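Side-chain contacts in O-methyltransferase family 3 (Niastella koreensis, PDB 7CVW), which transfers a methyl group from S-adenosyl-L-methionine to a hydroxyl of catechol-like compounds, with magnesium as the preferred metal cofactor and without regiospecificity: residues Gly18-Ala23 against Ala68-Ile73; His11-Leu16 against Ser42-Lys47. One frame throughout, in Å; residues are numbered along the deposited sequence.

Contact 1: residues Gly18-Ala23 against Ala68-Ile73. With SAH (S-adenosyl-L-homocysteine), chain E.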
loop_
_atom_site.group_PDB
_atom_site.type_symbol
_atom_site.label_atom_id
_atom_site.label_comp_id
_atom_site.label_asym_id
_atom_site.label_seq_id
_atom_site.Cartn_x
_atom_site.Cartn_y
_atom_site.Cartn_z
ATOM N N GLY A 18 4.831 8.300 -12.071
ATOM C CA GLY A 18 3.892 9.298 -11.518
ATOM C C GLY A 18 3.565 10.398 -12.505
ATOM O O GLY A 18 3.425 11.548 -12.087
ATOM N N TYR A 19 3.441 10.061 -13.791
ATOM C CA TYR A 19 3.098 11.058 -14.830
ATOM C C TYR A 19 1.744 11.715 -14.511
ATOM O O TYR A 19 0.726 11.043 -14.248
ATOM C CB TYR A 19 3.077 10.430 -16.223
ATOM C CG TYR A 19 2.633 11.430 -17.260
ATOM C CD1 TYR A 19 3.450 12.471 -17.657
ATOM C CD2 TYR A 19 1.338 11.403 -17.724
ATOM C CE1 TYR A 19 3.006 13.424 -18.563
ATOM C CE2 TYR A 19 0.878 12.329 -18.649
ATOM C CZ TYR A 19 1.719 13.341 -19.075
ATOM O OH TYR A 19 1.243 14.300 -19.935
ATOM N N GLU A 20 1.734 13.047 -14.608
ATOM C CA GLU A 20 0.546 13.907 -14.394
ATOM C C GLU A 20 0.169 14.600 -15.703
ATOM O O GLU A 20 0.967 15.412 -16.201
ATOM C CB GLU A 20 0.857 14.978 -13.367
ATOM C CG GLU A 20 1.130 14.430 -11.978
ATOM C CD GLU A 20 1.607 15.540 -11.067
ATOM O OE1 GLU A 20 2.813 15.890 -11.123
ATOM O OE2 GLU A 20 0.753 16.121 -10.354
ATOM N N ASP A 21 -1.042 14.339 -16.181
ATOM C CA ASP A 21 -1.608 14.991 -17.388
ATOM C C ASP A 21 -2.057 16.428 -17.082
ATOM O O ASP A 21 -1.935 16.917 -15.926
ATOM C CB ASP A 21 -2.768 14.169 -17.940
ATOM C CG ASP A 21 -4.039 14.312 -17.120
ATOM O OD1 ASP A 21 -3.946 14.421 -15.864
ATOM O OD2 ASP A 21 -5.096 14.368 -17.741
ATOM N N ASP A 22 -2.594 17.102 -18.088
ATOM C CA ASP A 22 -3.020 18.510 -17.929
ATOM C C ASP A 22 -4.061 18.633 -16.807
ATOM O O ASP A 22 -3.997 19.607 -16.087
ATOM C CB ASP A 22 -3.631 19.059 -19.220
ATOM C CG ASP A 22 -4.237 20.451 -19.091
ATOM O OD1 ASP A 22 -3.479 21.383 -18.824
ATOM O OD2 ASP A 22 -5.468 20.579 -19.236
ATOM N N ALA A 23 -5.026 17.718 -16.684
ATOM C CA ALA A 23 -6.108 17.884 -15.686
ATOM C C ALA A 23 -5.530 17.850 -14.266
ATOM O O ALA A 23 -6.005 18.635 -13.420
ATOM C CB ALA A 23 -7.169 16.845 -15.864
ATOM N N ALA A 68 -9.159 20.609 -4.106
ATOM C CA ALA A 68 -9.299 20.975 -5.534
ATOM C C ALA A 68 -9.602 19.731 -6.387
ATOM O O ALA A 68 -9.603 19.835 -7.608
ATOM C CB ALA A 68 -8.037 21.684 -5.971
ATOM N N GLY A 69 -9.813 18.572 -5.770
ATOM C CA GLY A 69 -10.175 17.349 -6.498
ATOM C C GLY A 69 -8.971 16.589 -7.028
ATOM O O GLY A 69 -9.179 15.735 -7.898
ATOM N N TYR A 70 -7.758 16.864 -6.545
ATOM C CA TYR A 70 -6.516 16.199 -7.035
ATOM C C TYR A 70 -6.606 14.697 -6.726
ATOM O O TYR A 70 -6.489 13.846 -7.627
ATOM C CB TYR A 70 -5.280 16.888 -6.461
ATOM C CG TYR A 70 -4.007 16.350 -7.039
ATOM C CD1 TYR A 70 -3.401 15.269 -6.445
ATOM C CD2 TYR A 70 -3.443 16.890 -8.183
ATOM C CE1 TYR A 70 -2.238 14.712 -6.957
ATOM C CE2 TYR A 70 -2.285 16.340 -8.715
ATOM C CZ TYR A 70 -1.688 15.257 -8.101
ATOM O OH TYR A 70 -0.590 14.673 -8.646
ATOM N N SER A 71 -6.820 14.333 -5.461
ATOM C CA SER A 71 -6.958 12.909 -5.056
ATOM C C SER A 71 -8.166 12.322 -5.784
ATOM O O SER A 71 -8.096 11.151 -6.196
ATOM C CB SER A 71 -7.076 12.716 -3.576
ATOM O OG SER A 71 -8.138 13.474 -3.039
ATOM N N THR A 72 -9.238 13.110 -5.919
ATOM C CA THR A 72 -10.504 12.702 -6.559
ATOM C C THR A 72 -10.246 12.232 -7.996
ATOM O O THR A 72 -10.762 11.176 -8.416
ATOM C CB THR A 72 -11.481 13.877 -6.527
ATOM O OG1 THR A 72 -11.336 14.541 -5.263
ATOM C CG2 THR A 72 -12.887 13.372 -6.786
ATOM N N ILE A 73 -9.478 13.002 -8.748
ATOM C CA ILE A 73 -9.193 12.650 -10.169
ATOM C C ILE A 73 -8.427 11.324 -10.237
ATOM O O ILE A 73 -8.761 10.481 -11.071
ATOM C CB ILE A 73 -8.428 13.793 -10.855
ATOM C CG1 ILE A 73 -9.355 15.001 -11.016
ATOM C CG2 ILE A 73 -7.835 13.347 -12.181
ATOM C CD1 ILE A 73 -8.654 16.310 -11.299
HETATM N N SAH E . -8.071 14.783 -0.494
HETATM C CA SAH E . -7.595 16.089 -0.989
HETATM C CB SAH E . -7.150 16.984 0.177
HETATM C CG SAH E . -8.218 17.272 1.180
HETATM S SD SAH E . -7.584 18.669 2.192
HETATM C C SAH E . -6.430 15.801 -1.939
HETATM O O SAH E . -6.423 16.337 -2.987
HETATM O OXT SAH E . -5.602 15.063 -1.524
HETATM C "C5'" SAH E . -8.874 18.745 3.473
HETATM C "C4'" SAH E . -10.181 19.238 2.916
HETATM O "O4'" SAH E . -11.179 18.948 3.901
HETATM C "C3'" SAH E . -10.289 20.757 2.653
HETATM O "O3'" SAH E . -10.735 21.051 1.343
HETATM C "C2'" SAH E . -11.299 21.241 3.697
HETATM O "O2'" SAH E . -12.067 22.338 3.281
HETATM C "C1'" SAH E . -12.121 19.980 3.879
HETATM N N9 SAH E . -12.899 19.931 5.095
HETATM C C8 SAH E . -12.633 20.536 6.288
HETATM N N7 SAH E . -13.556 20.327 7.185
HETATM C C5 SAH E . -14.491 19.538 6.548
HETATM C C6 SAH E . -15.708 18.964 6.966
HETATM N N6 SAH E . -16.222 19.136 8.167
HETATM N N1 SAH E . -16.389 18.242 6.074
HETATM C C2 SAH E . -15.872 18.084 4.856
HETATM N N3 SAH E . -14.759 18.586 4.350
HETATM C C4 SAH E . -14.089 19.287 5.257
#
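Tyr70 OH donates a hydrogen bond of 2.6 Å to Glu20 OE2. This is the one polar bond between Gly18-Ala23 and Ala68-Ile73. The carboxylate oxygen lies at the edge of the phenol ring, close to its plane. The two flat groups stand nearly perpendicular, 84° apart, and the hydroxyl meets OE2 from above the carboxylate plane. Glu20 reaches across with an extended chain. Tyr70 has CG anti to the backbone N (chi1 -174°), which turns the ring from the start of its helix toward the 18-23 loop. The bond therefore ties the outer end of the ring to that loop. A second, looser touch lies further along: the methyl Ile73 CD1 is 4.1 Å from the carbonyl Ala23 O.

The inner side of 68-73 faces the bound S-adenosyl-L-homocysteine (SAH), the product left by the methyl donor. Ser71 N donates to the carboxylate atom O of SAH, with 3.2 Å between Ser71 N and SAH O. The amino N of SAH donates to Ser71 OG at 2.9 Å. Ser71 thus grips both the amino and the carboxylate group of the ligand. Glu63 is a further partner of Ser71 OG. Tyr70 CB lies 3.7 Å from SAH O, so one residue borders the pocket with its CB and grips Glu20 with its hydroxyl.

Gly69 is the N-cap of helix 70-76, which follows strand 60-64 of the Rossmann-like methyltransferase sheet. Asp21 caps helix 22-34 and forms a salt bridge with Arg77. Helix 92-104 packs on Ile73, and Pro43 of helix 43-55 packs against both Glu20 and Tyr70.

Contact 2: residues His11-Leu16 against Ser42-Lys47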
loop_
_atom_site.group_PDB
_atom_site.type_symbol
_atom_site.label_atom_id
_atom_site.label_comp_id
_atom_site.label_asym_id
_atom_site.label_seq_id
_atom_site.Cartn_x
_atom_site.Cartn_y
_atom_site.Cartn_z
ATOM N N HIS A 11 10.908 12.335 -6.630
ATOM C CA HIS A 11 10.991 12.848 -8.020
ATOM C C HIS A 11 11.451 11.734 -8.965
ATOM O O HIS A 11 10.913 11.619 -10.054
ATOM C CB HIS A 11 11.937 14.052 -8.097
ATOM C CG HIS A 11 11.330 15.355 -7.717
ATOM N ND1 HIS A 11 10.610 15.550 -6.559
ATOM C CD2 HIS A 11 11.375 16.559 -8.334
ATOM C CE1 HIS A 11 10.233 16.814 -6.469
ATOM N NE2 HIS A 11 10.686 17.452 -7.551
ATOM N N TYR A 12 12.434 10.944 -8.541
ATOM C CA TYR A 12 12.900 9.760 -9.291
ATOM C C TYR A 12 11.717 8.814 -9.569
ATOM O O TYR A 12 11.531 8.364 -10.686
ATOM C CB TYR A 12 14.008 9.083 -8.491
ATOM C CG TYR A 12 14.373 7.695 -8.937
ATOM C CD1 TYR A 12 15.326 7.475 -9.919
ATOM C CD2 TYR A 12 13.885 6.597 -8.265
ATOM C CE1 TYR A 12 15.737 6.195 -10.253
ATOM C CE2 TYR A 12 14.251 5.314 -8.610
ATOM C CZ TYR A 12 15.199 5.107 -9.590
ATOM O OH TYR A 12 15.569 3.834 -9.911
ATOM N N ILE A 13 10.913 8.509 -8.551
ATOM C CA ILE A 13 9.737 7.609 -8.684
ATOM C C ILE A 13 8.678 8.232 -9.591
ATOM O O ILE A 13 8.137 7.514 -10.416
ATOM C CB ILE A 13 9.147 7.246 -7.305
ATOM C CG1 ILE A 13 10.141 6.432 -6.479
ATOM C CG2 ILE A 13 7.829 6.519 -7.486
ATOM C CD1 ILE A 13 9.752 6.329 -5.021
ATOM N N SER A 14 8.356 9.518 -9.434
ATOM C CA SER A 14 7.275 10.156 -10.232
ATOM C C SER A 14 7.732 10.289 -11.694
ATOM O O SER A 14 6.885 10.113 -12.579
ATOM C CB SER A 14 6.779 11.455 -9.635
ATOM O OG SER A 14 7.811 12.401 -9.434
ATOM N N ASP A 15 9.030 10.458 -11.929
ATOM C CA ASP A 15 9.573 10.481 -13.310
ATOM C C ASP A 15 9.303 9.124 -13.967
ATOM O O ASP A 15 8.983 9.082 -15.155
ATOM C CB ASP A 15 11.049 10.861 -13.313
ATOM C CG ASP A 15 11.306 12.345 -13.170
ATOM O OD1 ASP A 15 10.339 13.119 -13.173
ATOM O OD2 ASP A 15 12.487 12.708 -13.019
ATOM N N LEU A 16 9.435 8.027 -13.219
ATOM C CA LEU A 16 9.216 6.661 -13.748
ATOM C C LEU A 16 7.724 6.318 -13.818
ATOM O O LEU A 16 7.307 5.656 -14.782
ATOM C CB LEU A 16 9.940 5.665 -12.841
ATOM C CG LEU A 16 11.462 5.630 -12.935
ATOM C CD1 LEU A 16 12.034 4.799 -11.790
ATOM C CD2 LEU A 16 11.913 5.069 -14.273
ATOM N N SER A 42 0.411 13.794 -2.798
ATOM C CA SER A 42 1.517 13.908 -3.779
ATOM C C SER A 42 1.158 13.101 -5.019
ATOM O O SER A 42 0.274 12.234 -4.977
ATOM C CB SER A 42 2.792 13.400 -3.175
ATOM O OG SER A 42 2.716 11.985 -2.993
ATOM N N PRO A 43 1.815 13.349 -6.165
ATOM C CA PRO A 43 1.604 12.531 -7.356
ATOM C C PRO A 43 1.731 11.024 -7.083
ATOM O O PRO A 43 0.896 10.244 -7.504
ATOM C CB PRO A 43 2.688 13.055 -8.324
ATOM C CG PRO A 43 2.843 14.503 -7.910
ATOM C CD PRO A 43 2.753 14.458 -6.402
ATOM N N ASN A 44 2.768 10.623 -6.339
ATOM C CA ASN A 44 2.997 9.174 -6.134
ATOM C C ASN A 44 1.941 8.628 -5.176
ATOM O O ASN A 44 1.604 7.445 -5.294
ATOM C CB ASN A 44 4.406 8.886 -5.639
ATOM C CG ASN A 44 5.484 9.147 -6.674
ATOM O OD1 ASN A 44 5.248 8.959 -7.870
ATOM N ND2 ASN A 44 6.642 9.557 -6.184
ATOM N N GLN A 45 1.473 9.427 -4.210
ATOM C CA GLN A 45 0.353 9.006 -3.340
ATOM C C GLN A 45 -0.929 8.881 -4.174
ATOM O O GLN A 45 -1.727 7.937 -3.935
ATOM C CB GLN A 45 0.164 9.968 -2.174
ATOM C CG GLN A 45 1.301 9.920 -1.188
ATOM C CD GLN A 45 1.251 11.039 -0.187
ATOM O OE1 GLN A 45 0.366 11.895 -0.241
ATOM N NE2 GLN A 45 2.264 11.096 0.674
ATOM N N GLY A 46 -1.135 9.798 -5.128
ATOM C CA GLY A 46 -2.272 9.723 -6.059
ATOM C C GLY A 46 -2.258 8.424 -6.830
ATOM O O GLY A 46 -3.281 7.743 -6.876
ATOM N N LYS A 47 -1.102 8.053 -7.382
ATOM C CA LYS A 47 -0.983 6.784 -8.130
ATOM C C LYS A 47 -1.270 5.604 -7.193
ATOM O O LYS A 47 -1.958 4.677 -7.604
ATOM C CB LYS A 47 0.412 6.695 -8.747
ATOM C CG LYS A 47 0.652 5.480 -9.632
ATOM C CD LYS A 47 -0.203 5.450 -10.890
ATOM C CE LYS A 47 0.206 4.349 -11.860
ATOM N NZ LYS A 47 1.475 4.683 -12.548
#
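Asn44 points its amide at the side of helix 4-17, between Ile13 and Ser14. The side chains of Ile13 and Asn44 cross at a slant. Ile13 CG2 covers one face of the amide, 3.5 Å from Asn44 ND2 and 3.6 Å from Asn44 CG. That methyl is anti to the backbone N. Ile13 CB is also close to Asn44 ND2, at 3.6 Å. Ser14 meets the oxygen end. Its CA lies beyond the oxygen, near the amide plane, with Ser14 CA 3.3 Å from Asn44 OD1. Ser14 CB is on the other side of the plane from Ile13 CG2, 3.4 Å from Asn44 OD1. Asn44 CG is anti to its own carbonyl carbon (chi1 -69°), which sends the amide out from helix 43-55 toward helix 4-17. The backbones come close here, with the CA atoms of Ser14 and Asn44 6.0 Å apart.

Ser14 OG turns back to its own helix and bonds to Asp10 O. Helix 43-55 starts with a capping box. Gln45 N donates to Ser42 OG at 3.1 Å, and Ser42 N donates to Gln45 OE1 at 3.2 Å. Lys47 reaches Leu17 O and also Ala201 O of the second subunit. Ile13 packs on Ile203 of that subunit, so this side of the contact is part of the dimer interface.

No hydrogen bond joins the two segments directly. Asn44 ND2 is hydrogen-bonded to Asp10 OD1, one turn earlier on helix 4-17. That bond probably fixes which end of the amide is nitrogen. A buried polar group thus has a carboxylate partner at its donor end and carbon around its oxygen end and over one face.

Overall arrangement
From the N terminus, helix 4-17 supplies the first half of contact 2, and the next residues, 18-23, supply the first half of contact 1. The chain then runs through helix 22-34 to residues 42-47, which close contact 2 over 25 intervening residues. Strand 60-64 follows, and residues 68-73 close contact 1 over 44. The two loops cross, because contact 1 opens before contact 2 has closed and closes after it. The contacts also touch: Tyr70 OH is 3.3 Å from Pro43 CA. Together they tie the N-terminal helices to helix 43-55 and to helix 70-76 beside the cofactor pocket, with the second subunit bordering contact 2.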